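PDB 2C9K: pesticidal crystal protein Cry4Aa from Bacillus thuringiensis, which promotes colloid-osmotic lysis by binding to midgut epithelial cells of insects, acting as a mosquito-larvicidal toxin. Local coordinates for residues 431-436 / 454-459; 520-525 / 604-609; 192-197 / 238-243; 256-261 / 473-478. All coordinates share one frame; numbering follows the deposited sequence.

Interaction 1 of 4, residues 431-436 / 454-459; sequences SHILSF and AWTHSS
Ala454 meets Phe436 at the start of this antiparallel contact: its N donates to Phe436 O (2.8 Å), and its methyl CB touches Phe436 CB. Its carbonyl accepts from Ser435 N, which lies above the carbonyl plane and not on a lone pair. Trp455 has CG anti to its carbonyl carbon (chi1 -60°), which carries the indole over to Leu434. There Leu434 CD1 makes a CH-pi contact over the face of the six-membered ring, 3.9 Å from the Trp455 ring centroid and 12° off its normal. Thr456 exchanges two backbone bonds with Ile433: Ile433 N to Thr456 O and Thr456 N to Ile433 O, both 3.1 Å. Its CG2 packs on Ser435 CB (3.7 Å), on the face shared with Ile433. His457 sends its ring edge toward the face of His432 in a T-shaped pair, centroids 5.1 Å apart and planes at 69°; Ser431 O sits over the centre of the His457 ring. The His432 ring is tethered at both nitrogens, ND1 donating in plane to Ser431 OG, itself also bonded to Pro410 O, and NE2 bonding to Arg261. Beyond the strand, Ser458 N gives a straight bond to Ser431 O (2.8 Å). Strands 432-440 and 450-457 thus form a beta hairpin in a three-stranded antiparallel sheet, as in the beta-prism domain II of three-domain Cry toxins.

Interaction 2 of 4, residues 520-525 / 604-609; sequences FIRIRY and KIEFLP
The Arg522 guanidinium meets Leu608 on one face, where CD2 of the leucine sits over its centre, and Glu606 at its edge. Glu606 OE2 lies close to the guanidinium plane and is gripped by two donors, Arg522 NE (2.7 Å) and Arg522 NH2 (2.6 Å). This side-on salt bridge is twisted, with guanidinium and carboxylate planes 45° apart: NE approaches OE2 nearly along its C-O axis, whereas NH2 arrives on the syn side but out of the carboxylate plane. A bend at chi3 (80°) in the otherwise extended Arg522 chain turns the guanidinium toward the extended Glu606. Tyr251 makes a cation-pi contact with the same arginine, and its OH shares Glu606 OE1 with Gln473 NE2. Beneath, the strands run antiparallel, Arg522 and Glu606 forming a hydrogen-bonded pair; farther along, Arg524 N bonds to Lys604 O (2.9 Å). On the other face of the sheet the contact is purely apolar: Ile521 CD1 lies against Ile605 CG2, Ile523 CG1 approaches Ile605 CD1 (4.1 Å), and Ile521 CB nears Phe607 CE2 (4.3 Å). Phe589 and Leu587 of strand 584-591 cover this face, as expected between the sheets of the domain III beta-sandwich. The strand pair is therefore two-sided, greasy toward the neighbouring sheet and charged on the reverse, where two arginine donors on OE2 and two partners on OE1 would probably keep Glu606 ionised despite its burial.

Interaction 3 of 4, residues 192-197 / 238-243; sequences DYTNYC and DLVALF
This is a small, buried and largely apolar contact between helix 183-208 and the C-terminal part of helix 222-240 with the residues that follow, in the helical N-terminal domain of the toxin; Thr194 and Val240 are its point of nearest backbone approach. The two methyls of Val240 divide the work. CG1, anti to the backbone N (chi1 180°), rests on Thr194, 3.8 Å from its CG2, while CG2 reaches Cys197 CB at 3.7 Å, one helical turn on. Three residues on from Val240, Phe243 sends a ring edge toward the threonine: Phe243 CD1 lies 3.9 Å from Thr194 OG1, which is close to the ring plane and is itself hydrogen-bonded to Ile190 O. Tyr193 adds its CB, 4.2 Å from Phe243 CE1. Helix 140-164 closes over this meeting, with Ala147 against Tyr193, and Asn148 and Leu151 against Phe243. Helix 5-16 packs on Leu239 and Leu242, while Asp238 forms a salt bridge with Arg261, next to strand 262-267.

Interaction 4 of 4, residues 256-261 / 473-478; sequences QSELTR and QIPAVK
Glu258 holds CG between its backbone N and carbonyl carbon (chi1 61°) and then runs extended, while Lys478 is bent at chi2, chi3 and chi4, curling NZ back to meet it. The two tips join in a salt bridge, Lys478 NZ to Glu258 OE1 at 2.7 Å, on the syn lone pair. Both ends are held further: NZ also bonds to Asp461 O and Asn464 OD1, and Glu258 OE2 to Asp461 N. Strand 255-256, at the start of this connection, adds in parallel to strand 471-475 in the sheet that also holds strand 600-609, and Gln473 N donates to Gln256 O (3.0 Å). One water bridges the carbonyls Gln256 O and Gln473 O, donating to each. A second accepts from Glu258 N (2.9 Å) and donates to Gln473 OE1 (3.0 Å); NE2 of that amide turns to Glu606. Beyond the charged pair Thr260 CG2 makes an apolar contact, sliding past Pro475 CG at 3.7 Å, and the hydroxyl Thr260 OG1 comes within van der Waals range of Val477 CG2 at 3.5 Å.

In the fold
All four contacts are mainly buried, but they differ in character with their place in the fold. Interactions 1 and 2 are antiparallel strand pairs in separate domains, their centres about 25 Å apart; interaction 3 joins helices by apolar contact. Interaction 4, a loop against a short strand with a salt bridge and bridging waters, lies where these domains meet and touches all the others. Its Arg261 reaches both His432 of interaction 1 and Asp238 of interaction 3. Its strand 471-475 neighbours strand 600-609 of interaction 2 in one sheet, with Ile474 N hydrogen-bonded to Ile605 O and Gln473 bonded to Glu606. Interactions 2 and 3 do not touch.

Interaction 1 of 4, residues 431-436 / 454-459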
loop_
_atom_site.group_PDB
_atom_site.type_symbol
_atom_site.label_atom_id
_atom_site.label_comp_id
_atom_site.label_asym_id
_atom_site.label_seq_id
_atom_site.Cartn_x
_atom_site.Cartn_y
_atom_site.Cartn_z
ATOM N N SER A 431 -9.379 0.210 6.664
ATOM C CA SER A 431 -8.320 -0.169 5.733
ATOM C C SER A 431 -6.904 0.138 6.209
ATOM O O SER A 431 -5.932 -0.421 5.684
ATOM C CB SER A 431 -8.538 0.528 4.400
ATOM O OG SER A 431 -8.440 1.930 4.570
ATOM N N HIS A 432 -6.776 1.033 7.184
ATOM C CA HIS A 432 -5.454 1.383 7.687
ATOM C C HIS A 432 -5.450 1.508 9.196
ATOM O O HIS A 432 -6.489 1.733 9.803
ATOM C CB HIS A 432 -4.969 2.703 7.071
ATOM C CG HIS A 432 -4.623 2.613 5.613
ATOM N ND1 HIS A 432 -5.573 2.449 4.627
ATOM C CD2 HIS A 432 -3.430 2.702 4.975
ATOM C CE1 HIS A 432 -4.982 2.444 3.446
ATOM N NE2 HIS A 432 -3.682 2.596 3.629
ATOM N N ILE A 433 -4.271 1.350 9.790
ATOM C CA ILE A 433 -4.083 1.465 11.235
ATOM C C ILE A 433 -2.915 2.418 11.502
ATOM O O ILE A 433 -1.968 2.486 10.709
ATOM C CB ILE A 433 -3.733 0.101 11.885
ATOM C CG1 ILE A 433 -2.335 -0.345 11.433
ATOM C CG2 ILE A 433 -4.809 -0.939 11.546
ATOM C CD1 ILE A 433 -1.823 -1.566 12.162
ATOM N N LEU A 434 -2.966 3.142 12.613
ATOM C CA LEU A 434 -1.893 4.078 12.940
ATOM C C LEU A 434 -0.593 3.309 13.138
ATOM O O LEU A 434 -0.594 2.235 13.728
ATOM C CB LEU A 434 -2.220 4.868 14.214
ATOM C CG LEU A 434 -1.196 5.984 14.442
ATOM C CD1 LEU A 434 -1.370 7.039 13.363
ATOM C CD2 LEU A 434 -1.361 6.595 15.819
ATOM N N SER A 435 0.521 3.846 12.666
ATOM C CA SER A 435 1.769 3.122 12.830
ATOM C C SER A 435 2.889 3.942 13.440
ATOM O O SER A 435 3.863 3.385 13.932
ATOM C CB SER A 435 2.229 2.563 11.483
ATOM O OG SER A 435 2.571 3.603 10.591
ATOM N N PHE A 436 2.737 5.261 13.430
ATOM C CA PHE A 436 3.780 6.151 13.940
ATOM C C PHE A 436 3.338 7.621 13.884
ATOM O O PHE A 436 2.460 7.987 13.097
ATOM C CB PHE A 436 5.019 5.992 13.057
ATOM C CG PHE A 436 6.318 6.255 13.754
ATOM C CD1 PHE A 436 6.866 5.299 14.609
ATOM C CD2 PHE A 436 7.029 7.425 13.505
ATOM C CE1 PHE A 436 8.106 5.501 15.200
ATOM C CE2 PHE A 436 8.275 7.637 14.093
ATOM C CZ PHE A 436 8.816 6.671 14.942
ATOM N N ALA A 454 1.471 8.363 10.498
ATOM C CA ALA A 454 1.796 7.251 9.612
ATOM C C ALA A 454 0.694 6.207 9.659
ATOM O O ALA A 454 0.147 5.922 10.719
ATOM C CB ALA A 454 3.110 6.629 10.032
ATOM N N TRP A 455 0.378 5.634 8.506
ATOM C CA TRP A 455 -0.660 4.627 8.410
ATOM C C TRP A 455 -0.211 3.458 7.553
ATOM O O TRP A 455 0.276 3.649 6.449
ATOM C CB TRP A 455 -1.929 5.233 7.796
ATOM C CG TRP A 455 -2.510 6.367 8.585
ATOM C CD1 TRP A 455 -2.273 7.694 8.408
ATOM C CD2 TRP A 455 -3.397 6.261 9.708
ATOM N NE1 TRP A 455 -2.954 8.426 9.351
ATOM C CE2 TRP A 455 -3.650 7.569 10.163
ATOM C CE3 TRP A 455 -4.000 5.184 10.373
ATOM C CZ2 TRP A 455 -4.482 7.834 11.251
ATOM C CZ3 TRP A 455 -4.829 5.449 11.456
ATOM C CH2 TRP A 455 -5.061 6.762 11.882
ATOM N N THR A 456 -0.373 2.246 8.067
ATOM C CA THR A 456 -0.008 1.057 7.314
ATOM C C THR A 456 -1.292 0.329 6.927
ATOM O O THR A 456 -2.326 0.505 7.578
ATOM C CB THR A 456 0.902 0.128 8.135
ATOM O OG1 THR A 456 0.330 -0.093 9.430
ATOM C CG2 THR A 456 2.274 0.746 8.283
ATOM N N HIS A 457 -1.241 -0.477 5.871
ATOM C CA HIS A 457 -2.438 -1.191 5.430
ATOM C C HIS A 457 -2.857 -2.293 6.407
ATOM O O HIS A 457 -2.031 -3.117 6.811
ATOM C CB HIS A 457 -2.217 -1.803 4.054
ATOM C CG HIS A 457 -3.489 -2.130 3.344
ATOM N ND1 HIS A 457 -4.141 -1.226 2.535
ATOM C CD2 HIS A 457 -4.261 -3.239 3.370
ATOM C CE1 HIS A 457 -5.262 -1.766 2.092
ATOM N NE2 HIS A 457 -5.359 -2.987 2.585
ATOM N N SER A 458 -4.139 -2.322 6.767
ATOM C CA SER A 458 -4.636 -3.318 7.716
ATOM C C SER A 458 -4.669 -4.745 7.175
ATOM O O SER A 458 -5.261 -5.635 7.784
ATOM C CB SER A 458 -6.029 -2.930 8.217
ATOM O OG SER A 458 -6.996 -3.057 7.196
ATOM N N SER A 459 -4.036 -4.967 6.031
ATOM C CA SER A 459 -3.992 -6.305 5.457
ATOM C C SER A 459 -2.733 -7.014 5.931
ATOM O O SER A 459 -2.560 -8.205 5.684
ATOM C CB SER A 459 -3.974 -6.246 3.932
ATOM O OG SER A 459 -2.754 -5.697 3.457
#

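Interaction 2 of 4, residues 520-525 / 604-609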
loop_
_atom_site.group_PDB
_atom_site.type_symbol
_atom_site.label_atom_id
_atom_site.label_comp_id
_atom_site.label_asym_id
_atom_site.label_seq_id
_atom_site.Cartn_x
_atom_site.Cartn_y
_atom_site.Cartn_z
ATOM N N PHE A 520 7.254 -25.578 -0.415
ATOM C CA PHE A 520 8.439 -25.265 -1.187
ATOM C C PHE A 520 8.475 -23.777 -0.880
ATOM O O PHE A 520 7.448 -23.108 -0.981
ATOM C CB PHE A 520 8.239 -25.503 -2.695
ATOM C CG PHE A 520 8.459 -26.932 -3.113
ATOM C CD1 PHE A 520 7.529 -27.591 -3.913
ATOM C CD2 PHE A 520 9.564 -27.643 -2.646
ATOM C CE1 PHE A 520 7.690 -28.936 -4.230
ATOM C CE2 PHE A 520 9.731 -28.998 -2.961
ATOM C CZ PHE A 520 8.790 -29.641 -3.751
ATOM N N ILE A 521 9.602 -23.253 -0.431
ATOM C CA ILE A 521 9.612 -21.828 -0.186
ATOM C C ILE A 521 10.234 -21.215 -1.455
ATOM O O ILE A 521 11.255 -21.683 -1.950
ATOM C CB ILE A 521 10.347 -21.463 1.187
ATOM C CG1 ILE A 521 11.565 -20.587 0.946
ATOM C CG2 ILE A 521 10.678 -22.720 1.977
ATOM C CD1 ILE A 521 11.208 -19.172 0.682
ATOM N N ARG A 522 9.556 -20.206 -2.004
ATOM C CA ARG A 522 9.966 -19.531 -3.242
ATOM C C ARG A 522 10.261 -18.059 -2.979
ATOM O O ARG A 522 9.587 -17.433 -2.173
ATOM C CB ARG A 522 8.838 -19.657 -4.263
ATOM C CG ARG A 522 9.130 -19.079 -5.611
ATOM C CD ARG A 522 7.987 -19.366 -6.557
ATOM N NE ARG A 522 6.858 -18.455 -6.378
ATOM C CZ ARG A 522 5.701 -18.570 -7.027
ATOM N NH1 ARG A 522 5.520 -19.562 -7.886
ATOM N NH2 ARG A 522 4.730 -17.684 -6.841
ATOM N N ILE A 523 11.248 -17.501 -3.669
ATOM C CA ILE A 523 11.636 -16.106 -3.461
ATOM C C ILE A 523 11.469 -15.190 -4.682
ATOM O O ILE A 523 11.834 -15.562 -5.800
ATOM C CB ILE A 523 13.114 -16.047 -2.986
ATOM C CG1 ILE A 523 13.194 -16.422 -1.514
ATOM C CG2 ILE A 523 13.702 -14.672 -3.198
ATOM C CD1 ILE A 523 14.610 -16.543 -1.042
ATOM N N ARG A 524 10.913 -13.995 -4.460
ATOM C CA ARG A 524 10.728 -13.003 -5.527
ATOM C C ARG A 524 11.782 -11.940 -5.248
ATOM O O ARG A 524 11.644 -11.150 -4.316
ATOM C CB ARG A 524 9.324 -12.379 -5.472
ATOM C CG ARG A 524 9.003 -11.447 -6.653
ATOM C CD ARG A 524 7.513 -11.112 -6.741
ATOM N NE ARG A 524 7.119 -10.464 -7.999
ATOM C CZ ARG A 524 7.185 -9.153 -8.246
ATOM N NH1 ARG A 524 7.634 -8.313 -7.327
ATOM N NH2 ARG A 524 6.784 -8.677 -9.417
ATOM N N TYR A 525 12.831 -11.925 -6.062
ATOM C CA TYR A 525 13.941 -10.999 -5.863
ATOM C C TYR A 525 14.363 -10.312 -7.148
ATOM O O TYR A 525 13.876 -10.625 -8.230
ATOM C CB TYR A 525 15.149 -11.777 -5.358
ATOM C CG TYR A 525 15.753 -12.609 -6.472
ATOM C CD1 TYR A 525 16.990 -12.277 -7.037
ATOM C CD2 TYR A 525 15.039 -13.667 -7.036
ATOM C CE1 TYR A 525 17.489 -12.973 -8.134
ATOM C CE2 TYR A 525 15.534 -14.366 -8.136
ATOM C CZ TYR A 525 16.753 -14.012 -8.678
ATOM O OH TYR A 525 17.222 -14.695 -9.771
ATOM N N LYS A 604 9.601 -10.675 -1.903
ATOM C CA LYS A 604 8.655 -11.544 -1.208
ATOM C C LYS A 604 9.185 -12.958 -0.945
ATOM O O LYS A 604 9.938 -13.517 -1.745
ATOM C CB LYS A 604 7.357 -11.678 -2.024
ATOM C CG LYS A 604 6.773 -10.400 -2.613
ATOM C CD LYS A 604 5.968 -9.605 -1.613
ATOM C CE LYS A 604 5.184 -8.477 -2.300
ATOM N NZ LYS A 604 6.033 -7.459 -3.012
ATOM N N ILE A 605 8.774 -13.529 0.183
ATOM C CA ILE A 605 9.142 -14.899 0.554
ATOM C C ILE A 605 7.829 -15.638 0.364
ATOM O O ILE A 605 6.818 -15.276 0.964
ATOM C CB ILE A 605 9.543 -15.023 2.035
ATOM C CG1 ILE A 605 10.612 -13.989 2.393
ATOM C CG2 ILE A 605 10.031 -16.422 2.303
ATOM C CD1 ILE A 605 11.891 -14.097 1.599
ATOM N N GLU A 606 7.824 -16.662 -0.473
ATOM C CA GLU A 606 6.579 -17.369 -0.724
ATOM C C GLU A 606 6.570 -18.826 -0.309
ATOM O O GLU A 606 7.569 -19.540 -0.451
ATOM C CB GLU A 606 6.211 -17.229 -2.202
ATOM C CG GLU A 606 5.904 -15.793 -2.573
ATOM C CD GLU A 606 5.532 -15.596 -4.028
ATOM O OE1 GLU A 606 4.894 -14.561 -4.330
ATOM O OE2 GLU A 606 5.884 -16.455 -4.863
ATOM N N PHE A 607 5.439 -19.256 0.232
ATOM C CA PHE A 607 5.289 -20.635 0.642
ATOM C C PHE A 607 4.253 -21.300 -0.248
ATOM O O PHE A 607 3.101 -20.870 -0.313
ATOM C CB PHE A 607 4.859 -20.725 2.102
ATOM C CG PHE A 607 5.899 -20.250 3.065
ATOM C CD1 PHE A 607 6.027 -18.894 3.361
ATOM C CD2 PHE A 607 6.767 -21.157 3.668
ATOM C CE1 PHE A 607 7.011 -18.442 4.252
ATOM C CE2 PHE A 607 7.751 -20.725 4.553
ATOM C CZ PHE A 607 7.876 -19.362 4.850
ATOM N N LEU A 608 4.672 -22.345 -0.950
ATOM C CA LEU A 608 3.768 -23.064 -1.832
ATOM C C LEU A 608 3.347 -24.389 -1.207
ATOM O O LEU A 608 4.179 -25.272 -1.000
ATOM C CB LEU A 608 4.444 -23.340 -3.177
ATOM C CG LEU A 608 5.098 -22.172 -3.912
ATOM C CD1 LEU A 608 5.459 -22.608 -5.332
ATOM C CD2 LEU A 608 4.153 -20.993 -3.954
ATOM N N PRO A 609 2.052 -24.539 -0.880
ATOM C CA PRO A 609 1.570 -25.789 -0.283
ATOM C C PRO A 609 1.788 -26.929 -1.277
ATOM O O PRO A 609 1.520 -26.767 -2.470
ATOM C CB PRO A 609 0.086 -25.517 -0.065
ATOM C CG PRO A 609 0.038 -24.050 0.154
ATOM C CD PRO A 609 0.987 -23.520 -0.891
#

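Interaction 3 of 4, residues 192-197 / 238-243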
loop_
_atom_site.group_PDB
_atom_site.type_symbol
_atom_site.label_atom_id
_atom_site.label_comp_id
_atom_site.label_asym_id
_atom_site.label_seq_id
_atom_site.Cartn_x
_atom_site.Cartn_y
_atom_site.Cartn_z
ATOM N N ASP A 192 2.883 -4.368 -18.815
ATOM C CA ASP A 192 2.643 -3.034 -19.348
ATOM C C ASP A 192 1.896 -2.123 -18.400
ATOM O O ASP A 192 2.293 -0.983 -18.184
ATOM C CB ASP A 192 1.890 -3.114 -20.669
ATOM C CG ASP A 192 2.721 -3.725 -21.769
ATOM O OD1 ASP A 192 3.961 -3.818 -21.605
ATOM O OD2 ASP A 192 2.135 -4.103 -22.807
ATOM N N TYR A 193 0.806 -2.624 -17.840
ATOM C CA TYR A 193 0.009 -1.838 -16.908
ATOM C C TYR A 193 0.820 -1.426 -15.681
ATOM O O TYR A 193 0.739 -0.289 -15.228
ATOM C CB TYR A 193 -1.227 -2.633 -16.504
ATOM C CG TYR A 193 -2.262 -2.688 -17.602
ATOM C CD1 TYR A 193 -3.192 -3.722 -17.664
ATOM C CD2 TYR A 193 -2.335 -1.679 -18.567
ATOM C CE1 TYR A 193 -4.169 -3.751 -18.661
ATOM C CE2 TYR A 193 -3.312 -1.701 -19.563
ATOM C CZ TYR A 193 -4.222 -2.737 -19.603
ATOM O OH TYR A 193 -5.198 -2.752 -20.573
ATOM N N THR A 194 1.610 -2.349 -15.149
ATOM C CA THR A 194 2.444 -2.045 -13.995
ATOM C C THR A 194 3.411 -0.915 -14.335
ATOM O O THR A 194 3.400 0.122 -13.684
ATOM C CB THR A 194 3.255 -3.278 -13.543
ATOM O OG1 THR A 194 2.368 -4.245 -12.970
ATOM C CG2 THR A 194 4.294 -2.880 -12.508
ATOM N N ASN A 195 4.231 -1.122 -15.365
ATOM C CA ASN A 195 5.213 -0.130 -15.788
ATOM C C ASN A 195 4.629 1.228 -16.179
ATOM O O ASN A 195 5.276 2.258 -15.991
ATOM C CB ASN A 195 6.048 -0.664 -16.959
ATOM C CG ASN A 195 6.926 -1.853 -16.572
ATOM O OD1 ASN A 195 7.566 -1.849 -15.520
ATOM N ND2 ASN A 195 6.967 -2.869 -17.435
ATOM N N TYR A 196 3.416 1.241 -16.725
ATOM C CA TYR A 196 2.798 2.499 -17.135
ATOM C C TYR A 196 2.332 3.297 -15.930
ATOM O O TYR A 196 2.645 4.480 -15.812
ATOM C CB TYR A 196 1.609 2.254 -18.063
ATOM C CG TYR A 196 0.902 3.536 -18.462
ATOM C CD1 TYR A 196 1.486 4.422 -19.370
ATOM C CD2 TYR A 196 -0.320 3.895 -17.888
ATOM C CE1 TYR A 196 0.876 5.633 -19.692
ATOM C CE2 TYR A 196 -0.936 5.101 -18.203
ATOM C CZ TYR A 196 -0.327 5.966 -19.105
ATOM O OH TYR A 196 -0.902 7.179 -19.403
ATOM N N CYS A 197 1.573 2.650 -15.047
ATOM C CA CYS A 197 1.064 3.298 -13.840
ATOM C C CYS A 197 2.200 3.887 -13.015
ATOM O O CYS A 197 2.124 5.030 -12.559
ATOM C CB CYS A 197 0.302 2.296 -12.972
ATOM S SG CYS A 197 -1.214 1.660 -13.713
ATOM N N ASP A 238 -1.363 0.595 -4.710
ATOM C CA ASP A 238 -1.879 -0.540 -3.939
ATOM C C ASP A 238 -2.495 -1.546 -4.885
ATOM O O ASP A 238 -2.339 -2.755 -4.715
ATOM C CB ASP A 238 -2.926 -0.095 -2.904
ATOM C CG ASP A 238 -2.296 0.485 -1.640
ATOM O OD1 ASP A 238 -1.062 0.369 -1.476
ATOM O OD2 ASP A 238 -3.035 1.050 -0.804
ATOM N N LEU A 239 -3.184 -1.040 -5.898
ATOM C CA LEU A 239 -3.824 -1.899 -6.879
ATOM C C LEU A 239 -2.754 -2.549 -7.770
ATOM O O LEU A 239 -2.815 -3.743 -8.057
ATOM C CB LEU A 239 -4.809 -1.067 -7.699
ATOM C CG LEU A 239 -5.901 -1.771 -8.500
ATOM C CD1 LEU A 239 -6.625 -2.824 -7.646
ATOM C CD2 LEU A 239 -6.876 -0.698 -9.009
ATOM N N VAL A 240 -1.758 -1.769 -8.176
ATOM C CA VAL A 240 -0.677 -2.267 -9.016
ATOM C C VAL A 240 0.172 -3.344 -8.330
ATOM O O VAL A 240 0.716 -4.229 -8.990
ATOM C CB VAL A 240 0.249 -1.109 -9.450
ATOM C CG1 VAL A 240 1.389 -1.630 -10.326
ATOM C CG2 VAL A 240 -0.563 -0.055 -10.186
ATOM N N ALA A 241 0.295 -3.265 -7.007
ATOM C CA ALA A 241 1.081 -4.243 -6.252
ATOM C C ALA A 241 0.446 -5.643 -6.236
ATOM O O ALA A 241 1.127 -6.639 -5.992
ATOM C CB ALA A 241 1.287 -3.751 -4.827
ATOM N N LEU A 242 -0.854 -5.721 -6.504
ATOM C CA LEU A 242 -1.545 -7.007 -6.512
ATOM C C LEU A 242 -1.629 -7.641 -7.907
ATOM O O LEU A 242 -1.924 -8.835 -8.037
ATOM C CB LEU A 242 -2.956 -6.842 -5.947
ATOM C CG LEU A 242 -3.014 -6.176 -4.577
ATOM C CD1 LEU A 242 -4.466 -5.873 -4.208
ATOM C CD2 LEU A 242 -2.363 -7.083 -3.544
ATOM N N PHE A 243 -1.364 -6.843 -8.942
ATOM C CA PHE A 243 -1.434 -7.323 -10.325
ATOM C C PHE A 243 -0.694 -8.638 -10.592
ATOM O O PHE A 243 -1.177 -9.496 -11.342
ATOM C CB PHE A 243 -0.915 -6.242 -11.276
ATOM C CG PHE A 243 -1.891 -5.108 -11.518
ATOM C CD1 PHE A 243 -1.479 -3.948 -12.175
ATOM C CD2 PHE A 243 -3.222 -5.214 -11.127
ATOM C CE1 PHE A 243 -2.372 -2.921 -12.439
ATOM C CE2 PHE A 243 -4.123 -4.187 -11.389
ATOM C CZ PHE A 243 -3.698 -3.039 -12.046
#

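Interaction 4 of 4, residues 256-261 / 473-478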
loop_
_atom_site.group_PDB
_atom_site.type_symbol
_atom_site.label_atom_id
_atom_site.label_comp_id
_atom_site.label_asym_id
_atom_site.label_seq_id
_atom_site.Cartn_x
_atom_site.Cartn_y
_atom_site.Cartn_z
ATOM N N GLN A 256 -2.436 -15.168 -0.718
ATOM C CA GLN A 256 -2.755 -14.238 0.352
ATOM C C GLN A 256 -1.576 -13.267 0.398
ATOM O O GLN A 256 -0.458 -13.656 0.721
ATOM C CB GLN A 256 -2.903 -14.969 1.688
ATOM C CG GLN A 256 -3.356 -14.080 2.835
ATOM C CD GLN A 256 -4.628 -13.313 2.506
ATOM O OE1 GLN A 256 -4.623 -12.390 1.685
ATOM N NE2 GLN A 256 -5.728 -13.696 3.144
ATOM N N SER A 257 -1.817 -12.010 0.051
ATOM C CA SER A 257 -0.749 -11.025 0.053
ATOM C C SER A 257 -1.115 -9.832 0.919
ATOM O O SER A 257 -2.257 -9.712 1.350
ATOM C CB SER A 257 -0.479 -10.554 -1.373
ATOM O OG SER A 257 -1.590 -9.846 -1.872
ATOM N N GLU A 258 -0.144 -8.958 1.173
ATOM C CA GLU A 258 -0.379 -7.771 1.987
ATOM C C GLU A 258 0.396 -6.560 1.471
ATOM O O GLU A 258 1.324 -6.692 0.680
ATOM C CB GLU A 258 -0.022 -8.060 3.450
ATOM C CG GLU A 258 1.434 -8.447 3.718
ATOM C CD GLU A 258 1.643 -9.029 5.128
ATOM O OE1 GLU A 258 2.784 -8.992 5.635
ATOM O OE2 GLU A 258 0.670 -9.541 5.728
ATOM N N LEU A 259 -0.004 -5.374 1.909
ATOM C CA LEU A 259 0.644 -4.137 1.496
ATOM C C LEU A 259 1.331 -3.572 2.739
ATOM O O LEU A 259 0.656 -3.235 3.714
ATOM C CB LEU A 259 -0.418 -3.165 0.962
ATOM C CG LEU A 259 -1.359 -3.710 -0.130
ATOM C CD1 LEU A 259 -2.551 -2.790 -0.300
ATOM C CD2 LEU A 259 -0.615 -3.861 -1.443
ATOM N N THR A 260 2.663 -3.468 2.706
ATOM C CA THR A 260 3.441 -2.991 3.865
ATOM C C THR A 260 3.835 -1.524 3.895
ATOM O O THR A 260 4.299 -1.038 4.925
ATOM C CB THR A 260 4.753 -3.768 4.030
ATOM O OG1 THR A 260 5.661 -3.366 3.000
ATOM C CG2 THR A 260 4.514 -5.265 3.938
ATOM N N ARG A 261 3.668 -0.827 2.776
ATOM C CA ARG A 261 4.016 0.597 2.691
ATOM C C ARG A 261 3.295 1.512 3.697
ATOM O O ARG A 261 2.177 1.220 4.139
ATOM C CB ARG A 261 3.712 1.117 1.288
ATOM C CG ARG A 261 2.269 1.587 1.082
ATOM C CD ARG A 261 1.264 0.472 1.321
ATOM N NE ARG A 261 -0.109 0.892 1.057
ATOM C CZ ARG A 261 -0.876 1.545 1.924
ATOM N NH1 ARG A 261 -0.406 1.852 3.130
ATOM N NH2 ARG A 261 -2.115 1.892 1.583
ATOM N N GLN A 473 2.164 -15.198 0.673
ATOM C CA GLN A 473 3.152 -14.222 0.247
ATOM C C GLN A 473 3.555 -13.409 1.471
ATOM O O GLN A 473 2.734 -12.681 2.022
ATOM C CB GLN A 473 2.516 -13.317 -0.809
ATOM C CG GLN A 473 3.475 -12.601 -1.737
ATOM C CD GLN A 473 2.750 -11.964 -2.909
ATOM O OE1 GLN A 473 1.975 -11.025 -2.741
ATOM N NE2 GLN A 473 2.989 -12.489 -4.106
ATOM N N ILE A 474 4.806 -13.551 1.909
ATOM C CA ILE A 474 5.302 -12.808 3.066
ATOM C C ILE A 474 6.420 -11.850 2.676
ATOM O O ILE A 474 7.559 -12.275 2.433
ATOM C CB ILE A 474 5.860 -13.739 4.165
ATOM C CG1 ILE A 474 4.755 -14.650 4.708
ATOM C CG2 ILE A 474 6.427 -12.898 5.304
ATOM C CD1 ILE A 474 5.202 -15.540 5.851
ATOM N N PRO A 475 6.112 -10.540 2.610
ATOM C CA PRO A 475 7.094 -9.509 2.252
ATOM C C PRO A 475 8.343 -9.652 3.118
ATOM O O PRO A 475 8.242 -9.930 4.308
ATOM C CB PRO A 475 6.346 -8.214 2.542
ATOM C CG PRO A 475 4.942 -8.577 2.259
ATOM C CD PRO A 475 4.798 -9.933 2.886
ATOM N N ALA A 476 9.516 -9.458 2.523
ATOM C CA ALA A 476 10.770 -9.575 3.266
ATOM C C ALA A 476 10.898 -8.532 4.384
ATOM O O ALA A 476 11.633 -8.731 5.348
ATOM C CB ALA A 476 11.947 -9.468 2.315
ATOM N N VAL A 477 10.185 -7.423 4.265
ATOM C CA VAL A 477 10.258 -6.407 5.297
ATOM C C VAL A 477 9.463 -6.793 6.540
ATOM O O VAL A 477 9.496 -6.065 7.537
ATOM C CB VAL A 477 9.764 -5.024 4.791
ATOM C CG1 VAL A 477 10.764 -4.447 3.792
ATOM C CG2 VAL A 477 8.388 -5.158 4.156
ATOM N N LYS A 478 8.756 -7.924 6.492
ATOM C CA LYS A 478 7.984 -8.382 7.650
ATOM C C LYS A 478 8.902 -9.139 8.603
ATOM O O LYS A 478 8.448 -9.780 9.546
ATOM C CB LYS A 478 6.831 -9.301 7.229
ATOM C CG LYS A 478 5.692 -8.622 6.484
ATOM C CD LYS A 478 4.970 -7.604 7.350
ATOM C CE LYS A 478 4.357 -8.244 8.591
ATOM N NZ LYS A 478 3.415 -9.344 8.253
HETATM O O HOH W 1 0.479 -13.650 3.421
HETATM O O HOH W 2 2.275 -10.007 0.063
#